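Malate synthase (Haloferax volcanii, PDB 3PUG) catalyses the magnesium-dependent Claisen condensation of acetyl-CoA with glyoxylate and the hydrolysis of malyl-CoA to malate and CoA in the glyoxylate cycle. Local coordinates at residues M85-D90 and P122-I127; G189-T194 and G204-W209. All coordinates share one frame; numbering follows the deposited sequence.

Interaction 1: residues M85-D90 and P122-I127; sequences MVWHRD and PEVGGI. With K (potassium ion), chain J.
R89 and E123 carry the polar half of this contact between two loops that run in nearly the same direction. The NH1 group of R89 serves two acceptors of one residue, both close to the guanidinium plane. To the carboxylate it makes a nearly straight salt bridge, NH1 to OE2 of E123 at 2.8 Å, on the anti lone pair of that oxygen. To the backbone it donates to O of E123, standing well above the carbonyl plane. R89 N adds a weak bond to the same carbonyl oxygen, and a water spans R89 NH2 and E123 OE2. NH2 of R89 also forms a salt bridge with D196.

Over the face of the H88 ring lies CB of E123, 4.2 Å from the ring centroid, as a CH-pi contact. H88 is steadied at its edge, where D90 N donates in the ring plane to ND1.

Apolar contact follows the indole. CB of W87 rests 3.6 Å from CD of P122. With CG of W87 anti to the backbone N (chi1 -179°), the ring is carried to V124, CD1 of W87 coming 4.1 Å from CG1 of V124. The indole NE1 is hydrogen-bonded to the carboxylate of D129. The R89 chain runs over G125, CD of R89 lying 3.4 Å from CA of G125.

The E123 carboxylate has a second role: OE1 of E123 binds the potassium ion at 3.1 Å, with E51, D52 and D192 as fellow ligands. Such a pairing of loops following parallel strands is characteristic of the active-site rim of a TIM barrel, as in the HpcH/HpaI aldolase family.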
loop_
_atom_site.group_PDB
_atom_site.type_symbol
_atom_site.label_atom_id
_atom_site.label_comp_id
_atom_site.label_asym_id
_atom_site.label_seq_id
_atom_site.Cartn_x
_atom_site.Cartn_y
_atom_site.Cartn_z
ATOM N N MET A 85 13.966 23.119 -9.916
ATOM C CA MET A 85 13.608 24.468 -9.437
ATOM C C MET A 85 13.208 24.455 -7.963
ATOM O O MET A 85 13.167 23.380 -7.367
ATOM C CB MET A 85 12.530 25.074 -10.324
ATOM C CG MET A 85 13.066 25.272 -11.730
ATOM S SD MET A 85 14.519 26.373 -11.906
ATOM C CE MET A 85 15.931 25.332 -11.631
ATOM N N VAL A 86 12.968 25.603 -7.338
ATOM C CA VAL A 86 12.428 25.544 -6.011
ATOM C C VAL A 86 10.929 25.445 -6.253
ATOM O O VAL A 86 10.469 25.788 -7.361
ATOM C CB VAL A 86 12.757 26.826 -5.130
ATOM C CG1 VAL A 86 14.157 26.750 -4.630
ATOM C CG2 VAL A 86 12.420 28.207 -5.809
ATOM N N TRP A 87 10.178 25.056 -5.214
ATOM C CA TRP A 87 8.713 24.940 -5.319
ATOM C C TRP A 87 8.162 24.541 -3.953
ATOM O O TRP A 87 8.822 23.900 -3.121
ATOM C CB TRP A 87 8.316 23.889 -6.378
ATOM C CG TRP A 87 6.864 23.718 -6.558
ATOM C CD1 TRP A 87 6.049 22.872 -5.879
ATOM C CD2 TRP A 87 6.017 24.433 -7.473
ATOM N NE1 TRP A 87 4.728 23.053 -6.244
ATOM C CE2 TRP A 87 4.682 23.985 -7.245
ATOM C CE3 TRP A 87 6.257 25.415 -8.435
ATOM C CZ2 TRP A 87 3.597 24.464 -7.960
ATOM C CZ3 TRP A 87 5.204 25.909 -9.117
ATOM C CH2 TRP A 87 3.874 25.425 -8.884
ATOM N N HIS A 88 6.913 24.882 -3.687
ATOM C CA HIS A 88 6.346 24.184 -2.543
ATOM C C HIS A 88 4.853 24.366 -2.497
ATOM O O HIS A 88 4.287 25.509 -2.617
ATOM C CB HIS A 88 6.958 24.745 -1.281
ATOM C CG HIS A 88 6.804 23.855 -0.089
ATOM N ND1 HIS A 88 5.579 23.592 0.491
ATOM C CD2 HIS A 88 7.734 23.203 0.650
ATOM C CE1 HIS A 88 5.754 22.751 1.495
ATOM N NE2 HIS A 88 7.046 22.488 1.600
ATOM N N ARG A 89 4.230 23.204 -2.294
ATOM C CA ARG A 89 2.743 23.154 -2.188
ATOM C C ARG A 89 2.219 24.146 -1.184
ATOM O O ARG A 89 1.113 24.602 -1.389
ATOM C CB ARG A 89 2.218 21.788 -1.821
ATOM C CG ARG A 89 2.637 21.391 -0.452
ATOM C CD ARG A 89 2.706 19.866 -0.486
ATOM N NE ARG A 89 3.193 19.405 0.785
ATOM C CZ ARG A 89 4.487 19.184 1.019
ATOM N NH1 ARG A 89 5.346 19.341 0.021
ATOM N NH2 ARG A 89 4.913 18.831 2.240
ATOM N N ASP A 90 3.014 24.548 -0.192
ATOM C CA ASP A 90 2.524 25.453 0.851
ATOM C C ASP A 90 2.998 26.900 0.811
ATOM O O ASP A 90 2.937 27.617 1.798
ATOM C CB ASP A 90 2.797 24.863 2.240
ATOM C CG ASP A 90 2.030 23.555 2.461
ATOM O OD1 ASP A 90 0.945 23.450 1.831
ATOM O OD2 ASP A 90 2.463 22.676 3.264
ATOM N N PRO A 122 10.266 19.991 -7.077
ATOM C CA PRO A 122 10.194 19.365 -5.742
ATOM C C PRO A 122 8.878 19.652 -4.950
ATOM O O PRO A 122 8.115 20.571 -5.263
ATOM C CB PRO A 122 11.368 20.065 -5.052
ATOM C CG PRO A 122 11.245 21.479 -5.603
ATOM C CD PRO A 122 10.822 21.360 -7.007
ATOM N N GLU A 123 8.626 18.904 -3.884
ATOM C CA GLU A 123 7.615 19.279 -2.864
ATOM C C GLU A 123 6.168 19.454 -3.336
ATOM O O GLU A 123 5.365 20.128 -2.685
ATOM C CB GLU A 123 8.009 20.583 -2.164
ATOM C CG GLU A 123 9.299 20.485 -1.394
ATOM C CD GLU A 123 9.184 19.743 -0.056
ATOM O OE1 GLU A 123 10.208 19.647 0.644
ATOM O OE2 GLU A 123 8.109 19.203 0.282
ATOM N N VAL A 124 5.811 18.923 -4.486
ATOM C CA VAL A 124 4.441 19.134 -4.927
ATOM C C VAL A 124 3.415 18.528 -3.937
ATOM O O VAL A 124 3.782 17.611 -3.168
ATOM C CB VAL A 124 4.212 18.485 -6.307
ATOM C CG1 VAL A 124 5.015 19.215 -7.404
ATOM C CG2 VAL A 124 4.541 16.990 -6.259
ATOM N N GLY A 125 2.168 19.036 -3.968
ATOM C CA GLY A 125 1.061 18.562 -3.171
ATOM C C GLY A 125 0.097 17.659 -3.915
ATOM O O GLY A 125 0.542 16.715 -4.520
ATOM N N GLY A 126 -1.213 17.931 -3.821
ATOM C CA GLY A 126 -2.326 17.236 -4.465
ATOM C C GLY A 126 -2.402 17.560 -5.947
ATOM O O GLY A 126 -1.712 18.437 -6.464
ATOM N N ILE A 127 -3.191 16.835 -6.719
ATOM C CA ILE A 127 -3.067 17.102 -8.148
ATOM C C ILE A 127 -3.250 18.580 -8.536
ATOM O O ILE A 127 -2.800 19.046 -9.567
ATOM C CB ILE A 127 -4.029 16.186 -8.950
ATOM C CG1 ILE A 127 -3.627 16.175 -10.442
ATOM C CG2 ILE A 127 -5.503 16.571 -8.670
ATOM C CD1 ILE A 127 -2.333 15.511 -10.607
HETATM K K K J . 13.091 20.596 0.300
HETATM O O HOH W 1 7.375 17.496 2.190
HETATM O O HOH W 2 12.884 18.836 -1.638
#

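Interaction 2: residues G189-T194 and G204-W209. With MG (magnesium ion), chain C; K (potassium ion), chain J; GLV (glyoxylic acid), chain B.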
loop_
_atom_site.group_PDB
_atom_site.type_symbol
_atom_site.label_atom_id
_atom_site.label_comp_id
_atom_site.label_asym_id
_atom_site.label_seq_id
_atom_site.Cartn_x
_atom_site.Cartn_y
_atom_site.Cartn_z
ATOM N N GLY A 189 11.124 11.048 -2.902
ATOM C CA GLY A 189 12.033 11.855 -2.110
ATOM C C GLY A 189 11.881 11.423 -0.679
ATOM O O GLY A 189 11.255 12.093 0.135
ATOM N N GLU A 190 12.530 10.317 -0.343
ATOM C CA GLU A 190 12.386 9.834 1.018
ATOM C C GLU A 190 12.724 10.834 2.112
ATOM O O GLU A 190 12.139 10.779 3.189
ATOM C CB GLU A 190 13.070 8.495 1.248
ATOM C CG GLU A 190 12.324 7.309 0.630
ATOM C CD GLU A 190 12.712 7.075 -0.799
ATOM O OE1 GLU A 190 13.371 7.905 -1.451
ATOM O OE2 GLU A 190 12.352 6.026 -1.334
ATOM N N VAL A 191 13.615 11.781 1.866
ATOM C CA VAL A 191 14.065 12.642 2.963
ATOM C C VAL A 191 12.944 13.531 3.459
ATOM O O VAL A 191 12.627 13.492 4.623
ATOM C CB VAL A 191 15.296 13.487 2.576
ATOM C CG1 VAL A 191 15.831 14.203 3.767
ATOM C CG2 VAL A 191 16.367 12.529 2.045
ATOM N N ASP A 192 12.323 14.298 2.577
ATOM C CA ASP A 192 11.266 15.192 2.979
ATOM C C ASP A 192 9.968 14.431 3.232
ATOM O O ASP A 192 9.195 14.822 4.116
ATOM C CB ASP A 192 11.125 16.310 1.948
ATOM C CG ASP A 192 12.322 17.270 1.961
ATOM O OD1 ASP A 192 12.923 17.381 3.049
ATOM O OD2 ASP A 192 12.651 17.924 0.940
ATOM N N TYR A 193 9.750 13.338 2.498
ATOM C CA TYR A 193 8.584 12.500 2.731
ATOM C C TYR A 193 8.605 12.103 4.195
ATOM O O TYR A 193 7.540 12.122 4.852
ATOM C CB TYR A 193 8.512 11.308 1.781
ATOM C CG TYR A 193 7.364 10.325 1.961
ATOM C CD1 TYR A 193 6.102 10.586 1.449
ATOM C CD2 TYR A 193 7.566 9.089 2.579
ATOM C CE1 TYR A 193 5.057 9.696 1.590
ATOM C CE2 TYR A 193 6.530 8.173 2.743
ATOM C CZ TYR A 193 5.259 8.463 2.223
ATOM O OH TYR A 193 4.206 7.551 2.425
ATOM N N THR A 194 9.792 11.796 4.720
ATOM C CA THR A 194 9.901 11.392 6.127
ATOM C C THR A 194 9.498 12.491 7.083
ATOM O O THR A 194 8.607 12.282 7.922
ATOM C CB THR A 194 11.261 10.843 6.488
ATOM O OG1 THR A 194 11.495 9.718 5.629
ATOM C CG2 THR A 194 11.313 10.383 7.975
ATOM N N GLY A 204 17.919 7.627 13.157
ATOM C CA GLY A 204 17.735 8.755 12.203
ATOM C C GLY A 204 18.067 8.418 10.741
ATOM O O GLY A 204 18.114 9.296 9.891
ATOM N N GLU A 205 18.309 7.147 10.409
ATOM C CA GLU A 205 18.439 6.733 9.001
ATOM C C GLU A 205 17.032 6.689 8.363
ATOM O O GLU A 205 16.050 6.398 9.041
ATOM C CB GLU A 205 19.234 5.416 8.820
ATOM C CG GLU A 205 18.512 4.088 9.027
ATOM C CD GLU A 205 19.007 2.894 8.152
ATOM O OE1 GLU A 205 19.088 2.974 6.887
ATOM O OE2 GLU A 205 19.243 1.799 8.725
ATOM N N LEU A 206 16.897 6.972 7.075
ATOM C CA LEU A 206 15.584 6.919 6.471
ATOM C C LEU A 206 14.882 5.567 6.632
ATOM O O LEU A 206 15.465 4.491 6.311
ATOM C CB LEU A 206 15.709 7.274 5.006
ATOM C CG LEU A 206 16.163 8.735 4.942
ATOM C CD1 LEU A 206 16.147 9.132 3.470
ATOM C CD2 LEU A 206 15.478 9.746 5.922
ATOM N N PRO A 207 13.627 5.598 7.133
ATOM C CA PRO A 207 12.804 4.384 6.933
ATOM C C PRO A 207 12.769 4.001 5.431
ATOM O O PRO A 207 12.999 4.860 4.556
ATOM C CB PRO A 207 11.405 4.812 7.382
ATOM C CG PRO A 207 11.548 6.235 7.947
ATOM C CD PRO A 207 12.873 6.787 7.554
ATOM N N ALA A 208 12.463 2.734 5.131
ATOM C CA ALA A 208 12.574 2.160 3.777
ATOM C C ALA A 208 11.395 2.480 2.815
ATOM O O ALA A 208 11.569 2.534 1.575
ATOM C CB ALA A 208 12.837 0.647 3.887
ATOM N N TRP A 209 10.205 2.672 3.412
ATOM C CA TRP A 209 8.939 3.100 2.779
ATOM C C TRP A 209 8.674 2.250 1.558
ATOM O O TRP A 209 8.520 2.758 0.440
ATOM C CB TRP A 209 9.002 4.545 2.334
ATOM C CG TRP A 209 9.203 5.575 3.394
ATOM C CD1 TRP A 209 10.277 6.403 3.540
ATOM C CD2 TRP A 209 8.269 5.948 4.427
ATOM N NE1 TRP A 209 10.103 7.229 4.643
ATOM C CE2 TRP A 209 8.873 6.972 5.193
ATOM C CE3 TRP A 209 7.013 5.472 4.814
ATOM C CZ2 TRP A 209 8.232 7.569 6.271
ATOM C CZ3 TRP A 209 6.387 6.047 5.908
ATOM C CH2 TRP A 209 7.017 7.071 6.638
HETATM MG MG MG C . 13.618 17.298 -0.687
HETATM K K K J . 13.091 20.596 0.300
HETATM C C1 GLV B . 14.439 14.980 -2.111
HETATM O O1 GLV B . 14.077 16.139 -2.254
HETATM C C2 GLV B . 14.093 14.340 -0.835
HETATM O O2 GLV B . 14.407 13.210 -0.552
HETATM O O3 GLV B . 13.453 15.018 0.103
HETATM O O HOH W 2 12.884 18.836 -1.638
#
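L206 opens the contact by laying its two methyls against the first turn of the helix that binds glyoxylate. CD1 meets CG2 of V191 at 3.7 Å and CB of E190 at about the same distance, while CD2 leans toward OG1 of T194. P207 follows: CD and CG of its ring face the T194 side chain, with P207 CD 3.8 Å from T194 OG1.

W209 finishes the segment and covers the most surface. CE2 of Y193 stands 3.3 Å above its indole, in an edge-to-face pair with planes at 82°; CB of P207 touches the opposite face near the rim. At the indole edge, NE1 donates to OG1 of T194 at 3.0 Å. That hydroxyl in turn donates a hydrogen bond to O of E190 at 2.7 Å, because OG1 lies anti to the carbonyl carbon (chi1 -58°). The E190 oxygen thus accepts from T194 OG1 and N, which approach from opposite faces of its plane.

The same turn holds the substrate: N of V191 and of D192 bond to O2 and O3 of glyoxylate, and D192 OD2 binds magnesium at 2.0 Å. The helix N-terminus would be expected to stabilise the glyoxylate carboxylate. Helix 190-196 follows strand 183-188 of the parallel sheet, and 204-209 leads into helix 210-223, whose R213 and L212 touch E190 and Y193; H214 of a second subunit packs on Y193.

Along the chain the two contacts come in series, interaction 1 closing before interaction 2 opens, and their centres lie about 17 Å apart. Both use segments that follow strands of one parallel sheet: 80-81 and 118-121 for interaction 1, 183-188 for interaction 2, with 152-157 lying between these last two. They meet at the metals, where OE1 of E123 and OD2 of D192 come within 3.0 Å, an approach of like charges that the shared potassium ion probably offsets. One water ligates both that potassium and magnesium. A loop residue and the start of a helix, distant in sequence, thus converge at one end of the barrel to build a single metal and glyoxylate site.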